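Protease Do-like 2, chloroplastic (Arabidopsis thaliana, PDB 4FLN) performs the primary cleavage of the photodamaged D1 protein of photosystem II as a chloroplast serine protease of the Deg/HtrA family. Local coordinates at residues 47-51 and 77-81; 80-86 and 133-139; 302-306 and 327-331; 422-426 and 489-495. Numbering follows the deposited sequence.

Contacts 1 and 2 sit side by side in the first beta barrel of the protease domain, their centres 8 Å apart: strand 72-82 serves both, Met80 belongs to each, and Val51 CG2 of contact 1 packs 3.8 Å from Phe133 CZ of contact 2. Contact 1 also runs toward the charge relay system assigned by similarity, the Ser77 side chain lying about 6 Å from that of Ser200 and about 9 Å from that of His91. Contact 3 belongs to the first PDZ domain, beside the bound peptide, its centre about 34 Å from that of contact 1. Contact 4, in the second PDZ domain, lies about 54 Å from contact 3, centre to centre, across the chain's centre.

Contact 1: residues 47-51 and 77-81; sequences LNAVV and SAFMI
Residues 47-50 make a type I beta turn, with Val50 N bonded to Leu47 O at 3.2 Å, and the chain straightens into a strand that runs antiparallel to the extended 77-80. Val50 faces Phe79 as a non-hydrogen-bonded pair (CA-CA 4.3 Å), and Val51 faces Ala78 as a hydrogen-bonded one (CA-CA 5.0 Å). Three bonds fix this register: Met80 N to Ala49 O, 2.9 Å; Val51 N to Ala78 O, 2.6 Å; Ala78 N to Val51 O, 2.9 Å. Val50 and Phe79 project from one face of the sheet, Val50 CA 4.1 Å from Phe79 CB, while the ring (chi1 p) leads away toward Pro203. Val51 (t) and Ala78 occupy the other face, where Val51 CG2 meets Met80 CE at 4.4 Å, the methionine side chain being extended (m, t, t). Ser77 OG bonds to Tyr157 N and Gly198 O. This is the pairing of the first two strands of the N-terminal barrel in a chymotrypsin-like protease, and its Ser77 end borders Ser200, the nucleophile by similarity.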
# COMPACT_ATOMS: atom_id res chain seq x y z
N LEU B 47 42.04 -12.49 10.35
CA LEU B 47 40.87 -12.93 9.61
C LEU B 47 40.81 -14.46 9.54
O LEU B 47 39.75 -15.04 9.30
CB LEU B 47 40.87 -12.34 8.20
CG LEU B 47 41.18 -10.84 8.10
CD1 LEU B 47 40.74 -10.31 6.76
CD2 LEU B 47 40.50 -10.07 9.22
N ASN B 48 41.95 -15.10 9.75
CA ASN B 48 42.03 -16.55 9.67
C ASN B 48 41.41 -17.22 10.89
O ASN B 48 41.17 -18.43 10.91
CB ASN B 48 43.47 -17.01 9.46
CG ASN B 48 43.88 -16.94 7.99
OD1 ASN B 48 43.63 -17.87 7.22
ND2 ASN B 48 44.52 -15.84 7.60
N ALA B 49 41.14 -16.42 11.91
CA ALA B 49 40.50 -16.93 13.12
C ALA B 49 38.99 -16.91 12.99
O ALA B 49 38.28 -17.45 13.83
CB ALA B 49 40.94 -16.12 14.31
N VAL B 50 38.49 -16.26 11.93
CA VAL B 50 37.05 -16.12 11.72
C VAL B 50 36.56 -17.29 10.88
O VAL B 50 37.23 -17.73 9.96
CB VAL B 50 36.68 -14.79 11.02
CG1 VAL B 50 35.17 -14.62 10.95
CG2 VAL B 50 37.29 -13.63 11.74
N VAL B 51 35.37 -17.77 11.22
CA VAL B 51 34.81 -18.98 10.61
C VAL B 51 33.40 -18.72 10.10
O VAL B 51 32.66 -17.91 10.67
CB VAL B 51 34.80 -20.13 11.64
CG1 VAL B 51 33.70 -21.12 11.34
CG2 VAL B 51 36.16 -20.81 11.72
N SER B 77 28.34 -16.18 11.43
CA SER B 77 29.78 -16.12 11.69
C SER B 77 30.18 -16.55 13.09
O SER B 77 29.44 -16.38 14.05
CB SER B 77 30.32 -14.72 11.40
OG SER B 77 30.21 -14.43 10.03
N ALA B 78 31.38 -17.12 13.18
CA ALA B 78 31.96 -17.48 14.46
C ALA B 78 33.48 -17.27 14.40
O ALA B 78 34.03 -17.04 13.33
CB ALA B 78 31.62 -18.92 14.82
N PHE B 79 34.14 -17.32 15.56
CA PHE B 79 35.59 -17.15 15.58
C PHE B 79 36.24 -17.90 16.73
O PHE B 79 35.59 -18.21 17.73
CB PHE B 79 35.97 -15.67 15.64
CG PHE B 79 35.36 -14.93 16.80
CD1 PHE B 79 34.06 -14.43 16.72
CD2 PHE B 79 36.08 -14.71 17.96
CE1 PHE B 79 33.51 -13.73 17.78
CE2 PHE B 79 35.53 -14.01 19.02
CZ PHE B 79 34.24 -13.53 18.93
N MET B 80 37.52 -18.18 16.58
CA MET B 80 38.28 -18.93 17.57
C MET B 80 38.67 -18.03 18.74
O MET B 80 39.38 -17.04 18.56
CB MET B 80 39.54 -19.51 16.94
CG MET B 80 39.26 -20.35 15.70
SD MET B 80 40.77 -20.83 14.85
CE MET B 80 40.10 -21.75 13.46
N ILE B 81 38.18 -18.37 19.92
CA ILE B 81 38.49 -17.63 21.14
C ILE B 81 39.58 -18.28 21.98
O ILE B 81 39.92 -17.79 23.05
CB ILE B 81 37.26 -17.45 22.01
CG1 ILE B 81 36.64 -18.81 22.34
CG2 ILE B 81 36.26 -16.57 21.31
CD1 ILE B 81 35.37 -18.69 23.12

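Contact 2: residues 80-86 and 133-139; sequences MIGDGKL and FWKGAEP
Segment 80-86 is a hairpin: strand 72-82 ends in a type II' turn from Gly82 to Lys85, closed by Lys85 N to Gly82 O at 3.1 Å, and the chain returns into strand 85-88. Against it lies an irregular loop, 133-139, with a type II turn from Trp134 to Ala137. The backbones come closest at Met80 and Pro139 (CA-CA 4.7 Å) and open to 7.6 Å between the CA atoms of Gly84 and Trp134. Met80 is the main bump. Extended (m, t, t), it pushes into a hollow walled by four loop residues: its CE reaches Phe133 CE2 at 3.9 Å, its CG Trp134 CZ3 at 4.0 Å, its SD Ala137 CB at 3.4 Å and its CB Pro139 CB at 3.8 Å. The sulfur also makes an oblique Met-aromatic contact, SD lying 5.2 Å from the centroid of the six-membered ring of Trp134. In return, the indole (chi1 m) lies against the turn: Gly84 CA is 4.1 Å from the centroid of that ring, over its face, a CH-pi contact. Leu86 touches both aromatics, CD1 3.9 Å from Phe133 CZ and CD2 3.8 Å from Trp134 CH2. Pro139 CB rests 3.4 Å from Gly82 N. Trp134 NE1 bonds to Val128 O. Between these two segments the contact rests on apolar, CH-pi and sulfur-aromatic packing, with no hydrogen bond.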
# COMPACT_ATOMS: atom_id res chain seq x y z
N MET B 80 37.52 -18.18 16.58
CA MET B 80 38.28 -18.93 17.57
C MET B 80 38.67 -18.03 18.74
O MET B 80 39.38 -17.04 18.56
CB MET B 80 39.54 -19.51 16.94
CG MET B 80 39.26 -20.35 15.70
SD MET B 80 40.77 -20.83 14.85
CE MET B 80 40.10 -21.75 13.46
N ILE B 81 38.18 -18.37 19.92
CA ILE B 81 38.49 -17.63 21.14
C ILE B 81 39.58 -18.28 21.98
O ILE B 81 39.92 -17.79 23.05
CB ILE B 81 37.26 -17.45 22.01
CG1 ILE B 81 36.64 -18.81 22.34
CG2 ILE B 81 36.26 -16.57 21.31
CD1 ILE B 81 35.37 -18.69 23.12
N GLY B 82 40.12 -19.40 21.49
CA GLY B 82 41.12 -20.13 22.24
C GLY B 82 40.58 -21.44 22.79
O GLY B 82 39.38 -21.72 22.71
N ASP B 83 41.47 -22.24 23.37
CA ASP B 83 41.17 -23.63 23.69
C ASP B 83 40.71 -24.32 22.42
O ASP B 83 41.25 -24.07 21.34
CB ASP B 83 40.08 -23.73 24.75
CG ASP B 83 40.60 -23.50 26.15
OD1 ASP B 83 41.48 -22.63 26.33
OD2 ASP B 83 40.13 -24.19 27.08
N GLY B 84 39.70 -25.17 22.55
CA GLY B 84 39.10 -25.78 21.39
C GLY B 84 37.77 -25.16 21.00
O GLY B 84 36.94 -25.81 20.37
N LYS B 85 37.54 -23.91 21.40
CA LYS B 85 36.20 -23.34 21.34
C LYS B 85 35.98 -22.30 20.23
O LYS B 85 36.89 -21.56 19.85
CB LYS B 85 35.81 -22.78 22.71
CG LYS B 85 35.87 -23.83 23.84
CD LYS B 85 35.64 -23.22 25.22
CE LYS B 85 36.77 -22.26 25.62
NZ LYS B 85 36.46 -21.44 26.84
N LEU B 86 34.76 -22.27 19.70
CA LEU B 86 34.33 -21.24 18.76
C LEU B 86 33.20 -20.40 19.35
O LEU B 86 32.27 -20.93 19.96
CB LEU B 86 33.85 -21.87 17.45
CG LEU B 86 34.93 -22.58 16.64
CD1 LEU B 86 34.34 -23.15 15.36
CD2 LEU B 86 36.07 -21.62 16.34
N PHE B 133 40.97 -29.22 11.21
CA PHE B 133 40.40 -27.90 11.40
C PHE B 133 41.30 -27.08 12.31
O PHE B 133 41.82 -26.03 11.92
CB PHE B 133 39.02 -28.06 12.04
CG PHE B 133 38.32 -26.77 12.31
CD1 PHE B 133 37.45 -26.22 11.38
CD2 PHE B 133 38.50 -26.11 13.51
CE1 PHE B 133 36.79 -25.04 11.64
CE2 PHE B 133 37.85 -24.92 13.77
CZ PHE B 133 36.99 -24.39 12.83
N TRP B 134 41.49 -27.56 13.54
CA TRP B 134 42.29 -26.86 14.53
C TRP B 134 43.78 -26.75 14.22
O TRP B 134 44.52 -26.08 14.95
CB TRP B 134 42.10 -27.50 15.91
CG TRP B 134 40.71 -27.35 16.39
CD1 TRP B 134 39.75 -28.32 16.46
CD2 TRP B 134 40.09 -26.14 16.85
NE1 TRP B 134 38.58 -27.79 16.94
CE2 TRP B 134 38.76 -26.45 17.19
CE3 TRP B 134 40.54 -24.83 17.01
CZ2 TRP B 134 37.88 -25.50 17.68
CZ3 TRP B 134 39.67 -23.89 17.49
CH2 TRP B 134 38.35 -24.23 17.83
N LYS B 135 44.23 -27.41 13.16
CA LYS B 135 45.65 -27.35 12.78
C LYS B 135 46.09 -25.93 12.40
O LYS B 135 45.47 -25.28 11.55
CB LYS B 135 45.95 -28.32 11.65
N GLY B 136 47.15 -25.45 13.05
CA GLY B 136 47.75 -24.17 12.72
C GLY B 136 46.83 -22.99 12.99
O GLY B 136 47.02 -21.91 12.42
N ALA B 137 45.84 -23.20 13.85
CA ALA B 137 44.89 -22.14 14.18
C ALA B 137 45.49 -21.16 15.18
O ALA B 137 46.10 -21.57 16.17
CB ALA B 137 43.61 -22.74 14.72
N GLU B 138 45.32 -19.87 14.91
CA GLU B 138 45.83 -18.82 15.78
C GLU B 138 44.67 -17.95 16.26
O GLU B 138 44.34 -16.94 15.63
CB GLU B 138 46.87 -17.97 15.06
N PRO B 139 44.06 -18.34 17.39
CA PRO B 139 42.83 -17.79 17.97
C PRO B 139 42.95 -16.33 18.42
O PRO B 139 44.05 -15.78 18.50
CB PRO B 139 42.56 -18.70 19.17
CG PRO B 139 43.88 -19.29 19.51
CD PRO B 139 44.59 -19.45 18.20

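Contact 3: residues 302-306 and 327-331; sequences SFDDL and LISQK
Strand 299-303 turns back at a type I' beta turn, Phe303 to Leu306, whose two middle residues, Asp304 and Asp305, have positive phi; Phe303 N to Leu306 O (2.8 Å) and Leu306 N to Phe303 O (3.0 Å) close it. The turn faces the last turn of helix 325-329 and the residues after it, Phe303 and Leu327 being nearest in the backbone at 8.1 Å between CA atoms, so side chains span the gap. The apolar contacts centre on Phe303 (chi1 t), which reaches toward the helix: CD2 lies 3.6 Å from Leu327 CD1, and CE1 lies 3.9 Å from Ile328 CG1. Leu306 CD1 meets Leu327 CD1 at 3.4 Å, both leucines being m, t. This packs a helix on the sheet of a PDZ domain; the same helix touches the bound peptide through Ile328 and Ser329. The polar part is a salt bridge beside the ring, where Lys331 NZ donates to Asp304 OD2 at 2.8 Å. Lys331 turns back through its first two bonds (m, m) and then runs extended (t, t) to get there. The second carboxylate oxygen, Asp304 OD1, accepts a bond from Glu338 N on the neighbouring strand 336-343.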
# COMPACT_ATOMS: atom_id res chain seq x y z
N SER B 302 21.73 3.81 47.32
CA SER B 302 23.00 3.25 46.88
C SER B 302 22.84 1.80 46.44
O SER B 302 21.86 1.15 46.76
CB SER B 302 24.03 3.34 48.01
OG SER B 302 23.49 2.84 49.23
N PHE B 303 23.81 1.32 45.66
CA PHE B 303 23.87 -0.09 45.31
C PHE B 303 25.33 -0.50 45.38
O PHE B 303 26.14 0.04 44.63
CB PHE B 303 23.31 -0.28 43.91
CG PHE B 303 23.31 -1.69 43.43
CD1 PHE B 303 22.14 -2.43 43.40
CD2 PHE B 303 24.48 -2.28 42.99
CE1 PHE B 303 22.14 -3.73 42.94
CE2 PHE B 303 24.49 -3.59 42.54
CZ PHE B 303 23.32 -4.31 42.51
N ASP B 304 25.67 -1.44 46.26
CA ASP B 304 27.08 -1.80 46.49
C ASP B 304 27.92 -0.54 46.73
O ASP B 304 29.04 -0.44 46.24
CB ASP B 304 27.66 -2.60 45.32
CG ASP B 304 27.33 -4.10 45.38
OD1 ASP B 304 26.87 -4.59 46.44
OD2 ASP B 304 27.54 -4.80 44.36
N ASP B 305 27.35 0.40 47.47
CA ASP B 305 27.99 1.68 47.83
C ASP B 305 28.33 2.61 46.65
O ASP B 305 29.15 3.53 46.79
CB ASP B 305 29.25 1.46 48.69
CG ASP B 305 28.93 0.79 50.02
OD1 ASP B 305 28.36 1.47 50.91
OD2 ASP B 305 29.25 -0.40 50.18
N LEU B 306 27.66 2.41 45.52
CA LEU B 306 27.66 3.41 44.46
C LEU B 306 26.33 4.15 44.53
O LEU B 306 25.27 3.52 44.62
CB LEU B 306 27.84 2.76 43.08
CG LEU B 306 29.17 2.05 42.81
CD1 LEU B 306 29.08 1.15 41.58
CD2 LEU B 306 30.31 3.06 42.66
N LEU B 327 25.00 -2.47 36.84
CA LEU B 327 25.58 -3.11 38.01
C LEU B 327 24.87 -4.42 38.26
O LEU B 327 25.49 -5.46 38.47
CB LEU B 327 25.46 -2.22 39.25
CG LEU B 327 26.29 -0.95 39.22
CD1 LEU B 327 26.11 -0.16 40.51
CD2 LEU B 327 27.75 -1.31 39.00
N ILE B 328 23.54 -4.37 38.23
CA ILE B 328 22.73 -5.54 38.48
C ILE B 328 23.11 -6.68 37.54
O ILE B 328 23.18 -7.84 37.96
CB ILE B 328 21.25 -5.20 38.30
CG1 ILE B 328 20.84 -4.13 39.30
CG2 ILE B 328 20.40 -6.45 38.43
CD1 ILE B 328 19.45 -3.59 39.05
N SER B 329 23.37 -6.35 36.28
CA SER B 329 23.64 -7.36 35.27
C SER B 329 25.04 -7.98 35.40
O SER B 329 25.29 -9.07 34.89
CB SER B 329 23.46 -6.77 33.87
OG SER B 329 24.43 -5.76 33.63
N GLN B 330 25.95 -7.30 36.08
CA GLN B 330 27.32 -7.80 36.18
C GLN B 330 27.47 -8.84 37.28
O GLN B 330 28.55 -9.39 37.48
CB GLN B 330 28.32 -6.65 36.36
CG GLN B 330 28.90 -6.15 35.04
CD GLN B 330 29.30 -7.29 34.11
OE1 GLN B 330 28.50 -7.77 33.31
NE2 GLN B 330 30.54 -7.74 34.24
N LYS B 331 26.37 -9.12 37.97
CA LYS B 331 26.37 -10.13 39.02
C LYS B 331 26.09 -11.50 38.41
O LYS B 331 25.85 -11.61 37.21
CB LYS B 331 25.29 -9.80 40.06
CG LYS B 331 25.52 -8.50 40.85
CD LYS B 331 26.69 -8.63 41.83
CE LYS B 331 26.74 -7.45 42.79
NZ LYS B 331 27.95 -7.47 43.65

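Contact 4: residues 422-426 and 489-495; sequences VLANE and ILKDYGI
Leu423 and Tyr493 carry most of this contact, with Ile489 close behind. Residues 423-425 continue from strand 417-422 in extended loop conformation and run past the last turn of helix 479-493, with Leu423 CA 7.3 Å from Tyr493 CA and Asn425 CA 7.2 Å from Ile489 CA. Leu423 (m, t) points into the gap and meets three residues. Its CB sits over the face of the Tyr493 ring, 3.7 Å from the centroid and only 3° off the normal, a nearly ideal CH-pi contact; its CD1 lies 4.0 Å from Ile489 CG2 and 3.7 Å from Ile495 CD1. Tyr493 (chi1 m) lays its ring along the loop, so that the hydroxyl reaches the backbone beyond Leu423: Tyr493 OH donates to Ala424 O at 2.7 Å, near the plane of the ring. Ile489 (m, t), one helical turn earlier, fills the space beside Leu423 and meets Asn425, whose CG lies 3.9 Å from Ile489 CG1. After Tyr493 a cis peptide bond leads into Gly494, and the chain turns to bring Ile495 back against Leu423. Another subunit lies close by: Gln71 of that neighbouring copy bonds to Val422 O and packs on Tyr493, and its Thr56 packs on Ala424. The arrangement is a C-terminal helix seated on the loop that follows a sheet strand in the second PDZ domain, at a subunit interface of the hexamer.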
# COMPACT_ATOMS: atom_id res chain seq x y z
N VAL B 422 -10.31 -26.55 19.68
CA VAL B 422 -11.01 -27.79 20.02
C VAL B 422 -11.13 -28.63 18.76
O VAL B 422 -11.66 -28.16 17.76
CB VAL B 422 -12.43 -27.53 20.55
CG1 VAL B 422 -13.18 -28.84 20.67
CG2 VAL B 422 -12.39 -26.82 21.89
N LEU B 423 -10.67 -29.87 18.79
CA LEU B 423 -10.80 -30.70 17.61
C LEU B 423 -12.20 -31.30 17.65
O LEU B 423 -12.51 -32.13 18.52
CB LEU B 423 -9.75 -31.81 17.61
CG LEU B 423 -8.36 -31.40 18.08
CD1 LEU B 423 -7.47 -32.61 18.14
CD2 LEU B 423 -7.80 -30.38 17.13
N ALA B 424 -13.03 -30.91 16.68
CA ALA B 424 -14.46 -31.18 16.74
C ALA B 424 -14.79 -32.67 16.91
O ALA B 424 -14.13 -33.54 16.34
CB ALA B 424 -15.14 -30.61 15.52
N ASN B 425 -15.83 -32.95 17.70
CA ASN B 425 -16.26 -34.32 17.98
C ASN B 425 -17.52 -34.36 18.84
O ASN B 425 -17.87 -33.39 19.50
CB ASN B 425 -15.14 -35.11 18.66
CG ASN B 425 -15.43 -36.60 18.71
OD1 ASN B 425 -15.92 -37.13 19.71
ND2 ASN B 425 -15.12 -37.30 17.62
N GLU B 426 -18.20 -35.50 18.84
CA GLU B 426 -19.50 -35.61 19.49
C GLU B 426 -19.49 -35.36 21.01
O GLU B 426 -20.52 -35.05 21.59
CB GLU B 426 -20.15 -36.96 19.17
N ILE B 489 -10.27 -39.45 17.94
CA ILE B 489 -10.05 -38.03 17.69
C ILE B 489 -8.68 -37.74 17.13
O ILE B 489 -8.55 -36.97 16.17
CB ILE B 489 -10.23 -37.19 18.97
CG1 ILE B 489 -11.68 -37.27 19.47
CG2 ILE B 489 -9.83 -35.74 18.71
CD1 ILE B 489 -11.92 -36.57 20.79
N LEU B 490 -7.64 -38.33 17.72
CA LEU B 490 -6.29 -38.02 17.26
C LEU B 490 -5.95 -38.78 15.99
O LEU B 490 -5.07 -38.37 15.23
CB LEU B 490 -5.23 -38.21 18.36
CG LEU B 490 -5.18 -39.50 19.15
CD1 LEU B 490 -4.25 -40.47 18.47
CD2 LEU B 490 -4.71 -39.18 20.56
N LYS B 491 -6.67 -39.87 15.74
CA LYS B 491 -6.57 -40.51 14.44
C LYS B 491 -7.08 -39.54 13.38
O LYS B 491 -6.36 -39.19 12.45
CB LYS B 491 -7.38 -41.80 14.42
N ASP B 492 -8.31 -39.08 13.56
CA ASP B 492 -8.99 -38.34 12.51
C ASP B 492 -8.38 -36.98 12.18
O ASP B 492 -8.58 -36.44 11.09
CB ASP B 492 -10.48 -38.19 12.84
N TYR B 493 -7.65 -36.39 13.12
CA TYR B 493 -7.19 -35.01 12.92
C TYR B 493 -5.91 -34.66 12.14
O TYR B 493 -5.92 -33.72 11.34
CB TYR B 493 -7.39 -34.17 14.18
CG TYR B 493 -8.82 -33.70 14.23
CD1 TYR B 493 -9.83 -34.51 14.75
CD2 TYR B 493 -9.19 -32.48 13.67
CE1 TYR B 493 -11.14 -34.10 14.76
CE2 TYR B 493 -10.51 -32.06 13.68
CZ TYR B 493 -11.48 -32.88 14.22
OH TYR B 493 -12.79 -32.47 14.24
N GLY B 494 -4.80 -35.35 12.37
CA GLY B 494 -4.71 -36.41 13.35
C GLY B 494 -3.32 -36.34 13.93
O GLY B 494 -2.38 -35.82 13.32
N ILE B 495 -3.19 -36.88 15.13
CA ILE B 495 -2.07 -36.52 15.98
C ILE B 495 -1.50 -37.77 16.61
O ILE B 495 -2.24 -38.67 17.01
CB ILE B 495 -2.52 -35.50 17.05
CG1 ILE B 495 -3.41 -34.41 16.43
CG2 ILE B 495 -1.33 -34.86 17.74
CD1 ILE B 495 -3.97 -33.41 17.42